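Long-range contacts in protein (endonuclease) (Salmonella typhimurium, PDB 1BYS), which is an endonuclease of the PLD-like family, here a two-chain assembly with bound tungstate: residues 31-36 / 93-98; 57-62 / 139-144; 5-10 / 123-128; 100-105 / 132-137. One frame throughout, in Å; residues are numbered along the deposited sequence.

Interaction 1: 31-36 / 93-98; sequences RMMAYS and QHDKVI. With WO4 (tungstate(VI)ion), chain B.
Y35 and H94 bring their rings together beside a bound tungstate. Their centroids are 5.6 Å apart and the planes meet at 37°, an oblique pairing. H94 NE2 donates to tungstate O2 at 2.6 Å, and the tungsten lies at the edge of the imidazole, in its plane. K96 curls back over the same ring. Its chain bends at chi2 and chi4, which places NZ 3.3 Å above the ring centre. There NZ donates to H94 O at 2.6 Å and more weakly to tungstate O1. The Y35 CB lies 4.0 Å from K96 NZ.

H94 and K96 fit the His-x-Lys part of the HKD signature of the PLD-like family. The loop that carries them runs into strand 97-100, which pairs antiparallel with strand 29-34. M33 and V97 are a hydrogen-bonded pair: M33 N reaches V97 O, and V97 N reaches M33 O. Next to it M32 and I98 form a non-hydrogen-bonded pair, with M32 CG 4.1 Å from I98 CG1.

M33, on the same sheet face as V97, lies side by side with the loop residue D95, pointing the same way. The M33 chain turns at chi3 (83°), bringing CE to 3.4 Å from D95 OD1. The D95 carboxylate is held from outside: OD1 by S121 of the second subunit, OD2 by H140.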
# COMPACT_ATOMS: atom_id res chain seq x y z
N ARG A 31 -3.25 -11.45 -11.50
CA ARG A 31 -1.89 -11.77 -11.05
C ARG A 31 -1.81 -11.06 -9.72
O ARG A 31 -1.78 -9.82 -9.66
CB ARG A 31 -0.85 -11.23 -12.03
CG ARG A 31 -0.79 -11.98 -13.34
CD ARG A 31 -0.35 -13.42 -13.12
NE ARG A 31 -0.29 -14.18 -14.36
CZ ARG A 31 -1.29 -14.92 -14.87
NH1 ARG A 31 -2.47 -15.02 -14.25
NH2 ARG A 31 -1.09 -15.57 -16.00
N MET A 32 -1.79 -11.84 -8.65
CA MET A 32 -1.77 -11.32 -7.30
C MET A 32 -0.48 -11.53 -6.52
O MET A 32 0.19 -12.57 -6.66
CB MET A 32 -2.93 -11.94 -6.53
CG MET A 32 -3.22 -11.33 -5.18
SD MET A 32 -4.65 -12.18 -4.47
CE MET A 32 -4.65 -11.61 -2.83
N MET A 33 -0.14 -10.53 -5.71
CA MET A 33 1.02 -10.56 -4.83
C MET A 33 0.48 -10.22 -3.46
O MET A 33 -0.26 -9.23 -3.30
CB MET A 33 2.04 -9.46 -5.19
CG MET A 33 2.54 -9.43 -6.61
SD MET A 33 3.67 -8.00 -6.82
CE MET A 33 5.24 -8.70 -6.18
N ALA A 34 0.82 -11.01 -2.45
CA ALA A 34 0.32 -10.70 -1.11
C ALA A 34 1.33 -11.02 -0.03
O ALA A 34 2.17 -11.89 -0.19
CB ALA A 34 -0.97 -11.47 -0.84
N TYR A 35 1.23 -10.29 1.07
CA TYR A 35 2.06 -10.53 2.24
C TYR A 35 1.09 -11.45 3.01
O TYR A 35 0.85 -12.57 2.59
CB TYR A 35 2.31 -9.21 2.98
CG TYR A 35 2.97 -9.39 4.34
CD1 TYR A 35 4.05 -10.25 4.52
CD2 TYR A 35 2.48 -8.71 5.45
CE1 TYR A 35 4.63 -10.43 5.77
CE2 TYR A 35 3.04 -8.88 6.70
CZ TYR A 35 4.12 -9.74 6.87
OH TYR A 35 4.71 -9.87 8.13
N SER A 36 0.50 -10.99 4.11
CA SER A 36 -0.48 -11.83 4.80
C SER A 36 -1.56 -12.30 3.79
O SER A 36 -2.11 -11.49 3.04
CB SER A 36 -1.14 -11.03 5.92
OG SER A 36 -0.14 -10.54 6.79
N GLN A 93 8.09 -10.10 1.24
CA GLN A 93 7.52 -9.76 -0.05
C GLN A 93 6.32 -9.01 0.50
O GLN A 93 5.30 -9.62 0.86
CB GLN A 93 7.08 -10.98 -0.85
CG GLN A 93 6.69 -10.60 -2.28
CD GLN A 93 5.82 -11.65 -2.98
OE1 GLN A 93 4.60 -11.61 -2.91
NE2 GLN A 93 6.46 -12.58 -3.67
N HIS A 94 6.46 -7.69 0.58
CA HIS A 94 5.46 -6.80 1.18
C HIS A 94 4.29 -6.23 0.36
O HIS A 94 3.37 -5.65 0.93
CB HIS A 94 6.22 -5.66 1.86
CG HIS A 94 5.46 -5.00 2.96
ND1 HIS A 94 4.86 -3.76 2.82
CD2 HIS A 94 5.19 -5.40 4.22
CE1 HIS A 94 4.25 -3.43 3.94
NE2 HIS A 94 4.43 -4.42 4.81
N ASP A 95 4.33 -6.38 -0.96
CA ASP A 95 3.25 -5.89 -1.84
C ASP A 95 1.86 -6.46 -1.55
O ASP A 95 1.73 -7.62 -1.16
CB ASP A 95 3.58 -6.21 -3.31
CG ASP A 95 5.01 -5.86 -3.70
OD1 ASP A 95 5.92 -6.69 -3.47
OD2 ASP A 95 5.22 -4.76 -4.24
N LYS A 96 0.83 -5.63 -1.72
CA LYS A 96 -0.57 -6.02 -1.56
C LYS A 96 -1.13 -5.53 -2.88
O LYS A 96 -1.68 -4.43 -2.97
CB LYS A 96 -1.25 -5.28 -0.42
CG LYS A 96 -0.56 -5.42 0.91
CD LYS A 96 0.33 -4.18 1.16
CE LYS A 96 0.78 -4.13 2.61
NZ LYS A 96 1.69 -5.28 2.91
N VAL A 97 -0.98 -6.37 -3.90
CA VAL A 97 -1.35 -5.99 -5.25
C VAL A 97 -2.16 -7.00 -6.03
O VAL A 97 -1.92 -8.21 -5.93
CB VAL A 97 -0.06 -5.73 -6.06
CG1 VAL A 97 -0.38 -5.65 -7.55
CG2 VAL A 97 0.63 -4.49 -5.56
N ILE A 98 -3.11 -6.52 -6.82
CA ILE A 98 -3.91 -7.40 -7.68
C ILE A 98 -3.94 -6.80 -9.08
O ILE A 98 -4.53 -5.74 -9.26
CB ILE A 98 -5.37 -7.53 -7.23
CG1 ILE A 98 -5.45 -7.92 -5.76
CG2 ILE A 98 -6.04 -8.61 -8.08
CD1 ILE A 98 -6.84 -8.33 -5.32
W WO4 B . 2.68 -4.11 7.14
O1 WO4 B . 1.79 -4.65 6.12
O2 WO4 B . 3.93 -4.97 7.25

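Interaction 2: 57-62 / 139-144; sequences KIVIDE and EHWQDR
K57 meets W141 through the start of its side chain. K57 CB is 3.5 Å from W141 CZ2, at the six-membered part of the indole, while the amine end leads away from the helix. I58 points away from 139-144 and packs on I77 of helix 68-79. Its backbone N comes near the plane of the indole at its edge.

V59 makes two contacts. Its CG2 sits 3.4 Å above the indole plane, offset toward the rim, and is 3.7 Å from W141 CE2. Its CG1 is 4.0 Å from R144 O, one helical turn further on. W141 reaches the strand with CG anti to the backbone N (chi1 177°), sending the ring from the helix toward the strand. Strand 57-61 and helix 139-144 approach to 9.1 Å between axes, at 68°.

Helix 131-146 thus lies over one face of the central sheet. W141 NE1 donates to M32 O on the next strand. The R144 guanidinium turns to D143 and to E12 of the second subunit. The chemistry is therefore split: the strand offers aliphatic carbon to the indole, and the polar ends of W141 and R144 are satisfied by other partners.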
# COMPACT_ATOMS: atom_id res chain seq x y z
N LYS A 57 -3.20 -16.44 -10.88
CA LYS A 57 -1.92 -16.91 -10.36
C LYS A 57 -1.53 -15.99 -9.20
O LYS A 57 -1.62 -14.75 -9.32
CB LYS A 57 -0.85 -16.90 -11.45
CG LYS A 57 -1.24 -17.71 -12.67
CD LYS A 57 -0.05 -18.46 -13.21
CE LYS A 57 -0.12 -18.57 -14.72
NZ LYS A 57 1.02 -19.39 -15.24
N ILE A 58 -1.11 -16.59 -8.09
CA ILE A 58 -0.76 -15.85 -6.89
C ILE A 58 0.62 -16.15 -6.29
O ILE A 58 1.03 -17.32 -6.20
CB ILE A 58 -1.83 -16.13 -5.79
CG1 ILE A 58 -3.23 -16.12 -6.41
CG2 ILE A 58 -1.72 -15.09 -4.66
CD1 ILE A 58 -4.35 -16.56 -5.45
N VAL A 59 1.35 -15.10 -5.90
CA VAL A 59 2.64 -15.27 -5.24
C VAL A 59 2.52 -14.55 -3.91
O VAL A 59 2.25 -13.35 -3.87
CB VAL A 59 3.81 -14.59 -5.97
CG1 VAL A 59 5.12 -15.14 -5.41
CG2 VAL A 59 3.73 -14.82 -7.44
N ILE A 60 2.73 -15.27 -2.82
CA ILE A 60 2.61 -14.65 -1.51
C ILE A 60 3.90 -14.77 -0.70
O ILE A 60 4.78 -15.57 -1.03
CB ILE A 60 1.43 -15.28 -0.73
CG1 ILE A 60 1.81 -16.67 -0.22
CG2 ILE A 60 0.22 -15.38 -1.63
CD1 ILE A 60 0.67 -17.40 0.49
N ASP A 61 4.01 -13.96 0.34
CA ASP A 61 5.18 -14.01 1.19
C ASP A 61 5.19 -15.34 1.93
O ASP A 61 4.19 -15.75 2.50
CB ASP A 61 5.16 -12.87 2.21
CG ASP A 61 6.40 -12.88 3.09
OD1 ASP A 61 7.51 -12.61 2.58
OD2 ASP A 61 6.25 -13.16 4.29
N GLU A 62 6.34 -16.00 1.95
CA GLU A 62 6.43 -17.29 2.62
C GLU A 62 6.46 -17.21 4.14
O GLU A 62 5.60 -17.78 4.82
CB GLU A 62 7.67 -18.02 2.12
CG GLU A 62 7.60 -19.49 2.35
CD GLU A 62 8.91 -20.04 2.83
OE1 GLU A 62 9.29 -19.77 3.99
OE2 GLU A 62 9.56 -20.73 2.02
N GLU A 139 5.63 -7.13 -14.60
CA GLU A 139 7.05 -7.48 -14.56
C GLU A 139 7.51 -7.66 -13.10
O GLU A 139 8.34 -8.52 -12.79
CB GLU A 139 7.86 -6.37 -15.23
CG GLU A 139 7.41 -6.08 -16.65
CD GLU A 139 8.38 -5.16 -17.39
OE1 GLU A 139 9.21 -4.50 -16.73
OE2 GLU A 139 8.32 -5.11 -18.64
N HIS A 140 6.94 -6.84 -12.22
CA HIS A 140 7.22 -6.88 -10.78
C HIS A 140 6.69 -8.22 -10.25
O HIS A 140 7.39 -8.94 -9.56
CB HIS A 140 6.49 -5.71 -10.10
CG HIS A 140 6.77 -5.55 -8.64
ND1 HIS A 140 8.04 -5.48 -8.12
CD2 HIS A 140 5.93 -5.34 -7.59
CE1 HIS A 140 7.98 -5.23 -6.82
NE2 HIS A 140 6.71 -5.14 -6.48
N TRP A 141 5.44 -8.52 -10.57
CA TRP A 141 4.80 -9.76 -10.15
C TRP A 141 5.59 -10.97 -10.67
O TRP A 141 5.89 -11.91 -9.92
CB TRP A 141 3.35 -9.83 -10.71
CG TRP A 141 2.61 -11.13 -10.38
CD1 TRP A 141 1.80 -11.36 -9.30
CD2 TRP A 141 2.71 -12.39 -11.09
NE1 TRP A 141 1.40 -12.68 -9.29
CE2 TRP A 141 1.94 -13.33 -10.37
CE3 TRP A 141 3.37 -12.80 -12.25
CZ2 TRP A 141 1.82 -14.67 -10.78
CZ3 TRP A 141 3.25 -14.14 -12.65
CH2 TRP A 141 2.48 -15.05 -11.91
N GLN A 142 5.92 -10.94 -11.96
CA GLN A 142 6.63 -12.04 -12.62
C GLN A 142 8.01 -12.33 -12.03
O GLN A 142 8.41 -13.50 -11.93
CB GLN A 142 6.75 -11.74 -14.11
CG GLN A 142 7.19 -12.92 -14.93
CD GLN A 142 6.12 -13.99 -15.04
OE1 GLN A 142 6.35 -15.15 -14.72
NE2 GLN A 142 4.93 -13.61 -15.51
N ASP A 143 8.73 -11.28 -11.64
CA ASP A 143 10.06 -11.46 -11.05
C ASP A 143 9.96 -12.20 -9.72
O ASP A 143 10.76 -13.07 -9.42
CB ASP A 143 10.74 -10.11 -10.82
CG ASP A 143 12.14 -10.26 -10.28
OD1 ASP A 143 13.06 -10.45 -11.09
OD2 ASP A 143 12.33 -10.18 -9.05
N ARG A 144 8.96 -11.83 -8.93
CA ARG A 144 8.77 -12.48 -7.64
C ARG A 144 8.22 -13.92 -7.81
O ARG A 144 8.67 -14.85 -7.14
CB ARG A 144 7.80 -11.65 -6.80
CG ARG A 144 8.46 -10.50 -6.02
CD ARG A 144 9.41 -9.67 -6.88
NE ARG A 144 9.72 -8.39 -6.22
CZ ARG A 144 10.62 -7.50 -6.65
NH1 ARG A 144 11.31 -7.73 -7.76
NH2 ARG A 144 10.78 -6.35 -6.00

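Interaction 3: 5-10 / 123-128; sequences VQVGYS and NAVVIW
V5, V7, V125 and I127 form the apolar centre, all on one face of the strand pair. V5 and I127 lie side by side, pointing the same way, with V5 CG2 4.0 Å from I127 CG1. V7 and V125 are set at a slant, with V7 CG2 4.0 Å from V125 CG1. V7 puts CG2 anti to the backbone N, which carries that branch toward V125. The second subunit packs on this same face: its M130 meets V5, its S136 meets V7 and its F137 meets V125.

Beyond the valines, Y9 faces N123 in the last pair. Y9 CD1 is 3.9 Å from N123 CB. The phenol OH goes on to S136 of the second subunit, and the ring stacks on H140 of that subunit.

The backbones are antiparallel, with axes 4.6 Å apart and N-to-C directions at 166°. Strand 4-10 is the outermost strand at this end of the mixed sheet within the chain, and 122-128 is its neighbour. Q6 with V126 and G8 with A124 are the hydrogen-bonded pairs, each with two backbone bonds. V5, V7 and Y9 occupy the non-hydrogen-bonded pairs between and beside them.

Q6, A124 and V126 belong to the other face, and the end of W128 comes round to Q6. Helix 14-25 packs on Q6, V126 and W128. V126 CG1 lies above one face of the W128 indole, toward its rim. At the exposed edge W128 NE1 donates to Q6 OE1 at 2.9 Å. The donor lies in the carbonyl plane on a lone pair, but the bond is bent, with 136° at the hydrogen.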
# COMPACT_ATOMS: atom_id res chain seq x y z
N VAL A 5 -9.67 6.09 -11.47
CA VAL A 5 -9.21 5.54 -10.20
C VAL A 5 -10.28 5.56 -9.12
O VAL A 5 -10.96 6.57 -8.91
CB VAL A 5 -7.98 6.31 -9.64
CG1 VAL A 5 -7.48 5.63 -8.39
CG2 VAL A 5 -6.86 6.38 -10.68
N GLN A 6 -10.43 4.44 -8.44
CA GLN A 6 -11.38 4.35 -7.35
C GLN A 6 -10.56 4.16 -6.08
O GLN A 6 -9.45 3.63 -6.13
CB GLN A 6 -12.29 3.14 -7.52
CG GLN A 6 -13.42 3.37 -8.47
CD GLN A 6 -14.34 2.17 -8.48
OE1 GLN A 6 -14.09 1.21 -9.20
NE2 GLN A 6 -15.40 2.21 -7.67
N VAL A 7 -11.12 4.57 -4.95
CA VAL A 7 -10.42 4.42 -3.68
C VAL A 7 -11.41 3.93 -2.63
O VAL A 7 -12.61 4.25 -2.68
CB VAL A 7 -9.81 5.77 -3.19
CG1 VAL A 7 -10.93 6.82 -3.04
CG2 VAL A 7 -9.08 5.57 -1.85
N GLY A 8 -10.91 3.15 -1.68
CA GLY A 8 -11.74 2.65 -0.61
C GLY A 8 -10.93 2.64 0.67
O GLY A 8 -9.70 2.58 0.63
N TYR A 9 -11.60 2.67 1.81
CA TYR A 9 -10.90 2.69 3.10
C TYR A 9 -11.40 1.69 4.13
O TYR A 9 -12.52 1.20 4.05
CB TYR A 9 -11.00 4.10 3.72
CG TYR A 9 -10.67 5.23 2.77
CD1 TYR A 9 -9.34 5.54 2.45
CD2 TYR A 9 -11.67 5.99 2.18
CE1 TYR A 9 -9.03 6.58 1.57
CE2 TYR A 9 -11.37 7.03 1.29
CZ TYR A 9 -10.06 7.32 0.99
OH TYR A 9 -9.76 8.30 0.05
N SER A 10 -10.55 1.44 5.13
CA SER A 10 -10.88 0.59 6.26
C SER A 10 -10.60 1.43 7.50
O SER A 10 -9.81 2.36 7.45
CB SER A 10 -10.01 -0.66 6.30
OG SER A 10 -10.24 -1.45 5.15
N ASN A 123 -6.16 1.91 3.10
CA ASN A 123 -6.64 2.48 1.85
C ASN A 123 -6.34 1.47 0.74
O ASN A 123 -5.32 0.75 0.79
CB ASN A 123 -5.96 3.82 1.55
CG ASN A 123 -4.48 3.67 1.24
OD1 ASN A 123 -3.66 3.54 2.16
ND2 ASN A 123 -4.13 3.69 -0.03
N ALA A 124 -7.23 1.38 -0.23
CA ALA A 124 -7.03 0.50 -1.37
C ALA A 124 -7.46 1.32 -2.57
O ALA A 124 -8.49 2.01 -2.52
CB ALA A 124 -7.91 -0.78 -1.26
N VAL A 125 -6.66 1.29 -3.62
CA VAL A 125 -7.01 2.00 -4.83
C VAL A 125 -7.05 1.03 -5.99
O VAL A 125 -6.36 0.01 -6.00
CB VAL A 125 -5.99 3.13 -5.18
CG1 VAL A 125 -6.16 4.28 -4.22
CG2 VAL A 125 -4.57 2.58 -5.14
N VAL A 126 -7.90 1.32 -6.96
CA VAL A 126 -7.96 0.49 -8.14
C VAL A 126 -7.80 1.46 -9.28
O VAL A 126 -8.64 2.34 -9.48
CB VAL A 126 -9.29 -0.28 -8.27
CG1 VAL A 126 -9.34 -1.01 -9.60
CG2 VAL A 126 -9.41 -1.28 -7.14
N ILE A 127 -6.68 1.34 -9.99
CA ILE A 127 -6.38 2.18 -11.14
C ILE A 127 -6.83 1.41 -12.38
O ILE A 127 -6.15 0.49 -12.85
CB ILE A 127 -4.87 2.46 -11.23
CG1 ILE A 127 -4.41 3.28 -10.01
CG2 ILE A 127 -4.57 3.23 -12.51
CD1 ILE A 127 -3.02 2.91 -9.49
N TRP A 128 -7.99 1.79 -12.91
CA TRP A 128 -8.55 1.12 -14.09
C TRP A 128 -8.01 1.55 -15.45
O TRP A 128 -7.84 2.73 -15.71
CB TRP A 128 -10.07 1.30 -14.14
CG TRP A 128 -10.78 0.85 -12.94
CD1 TRP A 128 -11.13 1.60 -11.86
CD2 TRP A 128 -11.31 -0.47 -12.71
NE1 TRP A 128 -11.85 0.84 -10.97
CE2 TRP A 128 -11.97 -0.43 -11.47
CE3 TRP A 128 -11.28 -1.66 -13.44
CZ2 TRP A 128 -12.61 -1.56 -10.94
CZ3 TRP A 128 -11.92 -2.77 -12.90
CH2 TRP A 128 -12.57 -2.71 -11.67

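Interaction 4: 100-105 / 132-137; sequences VDNVTV and KLAESF
A134 is the small bump that enters the turn of 100-105. Its CB is 3.6 Å from both N102 O and V103 N, and it also lies close to T104 N. The methyl thus rests against backbone, so the helix comes close: the CA atoms of V103 and A134 are 5.1 Å apart.

V105 is the bump from the other direction. It fits between A134, L133 and F137 on the helix surface. Its CG2 is 3.5 Å from A134 CA. Its CG1, anti to the backbone N, stands over the F137 ring. That methyl is 3.7 Å from the ring centroid and only 8° off the normal, a CH-pi contact centred on the face. L133 CD2 borders the hollow more loosely, 4.4 Å from V105 CG2.

Beside A134, N102 and E135 approach with amide and carboxylate planes at 90°. N102 ND2 and E135 OE2 are 3.7 Å apart, too far for a firm bond.

The turn itself is tied by V100 O, which accepts from V103 N and T104 N. V103 and T104 both face V100. This is a classic beta bulge in the hairpin of strands 97-100 and 104-108, with helix 131-146 packed across it.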
# COMPACT_ATOMS: atom_id res chain seq x y z
N VAL A 100 -5.42 -6.91 -12.65
CA VAL A 100 -6.57 -7.47 -13.35
C VAL A 100 -6.61 -7.24 -14.87
O VAL A 100 -6.51 -6.11 -15.36
CB VAL A 100 -7.86 -6.90 -12.71
CG1 VAL A 100 -9.10 -7.41 -13.43
CG2 VAL A 100 -7.87 -7.28 -11.23
N ASP A 101 -6.72 -8.35 -15.60
CA ASP A 101 -6.83 -8.34 -17.06
C ASP A 101 -5.74 -7.54 -17.75
O ASP A 101 -5.94 -6.95 -18.81
CB ASP A 101 -8.22 -7.80 -17.46
CG ASP A 101 -9.35 -8.72 -17.00
OD1 ASP A 101 -9.08 -9.91 -16.71
OD2 ASP A 101 -10.52 -8.28 -16.91
N ASN A 102 -4.56 -7.54 -17.13
CA ASN A 102 -3.41 -6.82 -17.66
C ASN A 102 -3.58 -5.34 -18.02
O ASN A 102 -2.81 -4.78 -18.81
CB ASN A 102 -2.83 -7.57 -18.87
CG ASN A 102 -1.31 -7.52 -18.90
OD1 ASN A 102 -0.66 -7.07 -17.93
ND2 ASN A 102 -0.72 -8.00 -19.99
N VAL A 103 -4.59 -4.69 -17.45
CA VAL A 103 -4.78 -3.26 -17.72
C VAL A 103 -5.23 -2.52 -16.46
O VAL A 103 -5.34 -1.30 -16.48
CB VAL A 103 -5.85 -3.00 -18.81
CG1 VAL A 103 -5.38 -3.57 -20.15
CG2 VAL A 103 -7.18 -3.63 -18.39
N THR A 104 -5.49 -3.25 -15.39
CA THR A 104 -5.95 -2.64 -14.14
C THR A 104 -5.13 -3.10 -12.95
O THR A 104 -4.74 -4.26 -12.85
CB THR A 104 -7.44 -2.96 -13.91
OG1 THR A 104 -8.22 -2.37 -14.96
CG2 THR A 104 -7.92 -2.40 -12.58
N VAL A 105 -4.87 -2.17 -12.03
CA VAL A 105 -4.05 -2.47 -10.86
C VAL A 105 -4.66 -2.03 -9.53
O VAL A 105 -5.01 -0.85 -9.34
CB VAL A 105 -2.63 -1.79 -10.97
CG1 VAL A 105 -1.77 -2.12 -9.73
CG2 VAL A 105 -1.94 -2.24 -12.26
N LYS A 132 -0.07 0.46 -19.70
CA LYS A 132 1.34 0.67 -19.41
C LYS A 132 1.67 0.45 -17.92
O LYS A 132 2.70 -0.14 -17.58
CB LYS A 132 1.74 2.10 -19.82
CG LYS A 132 1.31 2.47 -21.24
CD LYS A 132 -0.22 2.55 -21.38
CE LYS A 132 -0.82 3.68 -20.53
NZ LYS A 132 -0.95 3.36 -19.09
N LEU A 133 0.81 0.94 -17.03
CA LEU A 133 1.03 0.78 -15.60
C LEU A 133 0.92 -0.69 -15.19
O LEU A 133 1.77 -1.20 -14.44
CB LEU A 133 0.01 1.62 -14.81
CG LEU A 133 0.15 1.51 -13.28
CD1 LEU A 133 1.42 2.24 -12.80
CD2 LEU A 133 -1.11 2.07 -12.60
N ALA A 134 -0.11 -1.38 -15.68
CA ALA A 134 -0.31 -2.79 -15.34
C ALA A 134 0.79 -3.73 -15.90
O ALA A 134 1.13 -4.73 -15.26
CB ALA A 134 -1.69 -3.25 -15.80
N GLU A 135 1.35 -3.41 -17.07
CA GLU A 135 2.41 -4.23 -17.64
C GLU A 135 3.69 -4.05 -16.81
O GLU A 135 4.46 -4.99 -16.61
CB GLU A 135 2.65 -3.84 -19.10
CG GLU A 135 3.63 -4.78 -19.84
CD GLU A 135 3.49 -6.28 -19.47
OE1 GLU A 135 4.07 -6.71 -18.43
OE2 GLU A 135 2.81 -7.03 -20.23
N SER A 136 3.91 -2.85 -16.30
CA SER A 136 5.06 -2.61 -15.45
C SER A 136 4.87 -3.42 -14.15
O SER A 136 5.79 -4.06 -13.65
CB SER A 136 5.16 -1.11 -15.13
OG SER A 136 5.96 -0.90 -13.98
N PHE A 137 3.66 -3.39 -13.59
CA PHE A 137 3.40 -4.15 -12.37
C PHE A 137 3.57 -5.64 -12.64
O PHE A 137 4.10 -6.39 -11.79
CB PHE A 137 2.00 -3.85 -11.86
CG PHE A 137 1.97 -2.87 -10.70
CD1 PHE A 137 2.14 -3.30 -9.38
CD2 PHE A 137 1.76 -1.51 -10.93
CE1 PHE A 137 2.09 -2.40 -8.31
CE2 PHE A 137 1.71 -0.59 -9.86
CZ PHE A 137 1.87 -1.04 -8.56

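In the fold
All four contacts build on one mixed sheet. Interactions 1 and 2 touch most closely, their centres 7 Å apart: D95 OD2 and H140 NE2 are 2.7 Å apart, and A34 O and D61 N 2.8 Å. Interactions 2 and 4 use successive parts of helix 131-146. F137 links interaction 4 to interaction 1, with its CE1 3.7 Å from V97 CG2. Interaction 3 joins interaction 4 through I127 N and V105 O, 2.8 Å apart. It lies across the chain's centre from interaction 2, with centres 21 Å apart. The tungstate is held in interaction 1; the side chain of N123 in interaction 3 is about 11 Å from a bound tungstate. Every contact also touches the second subunit.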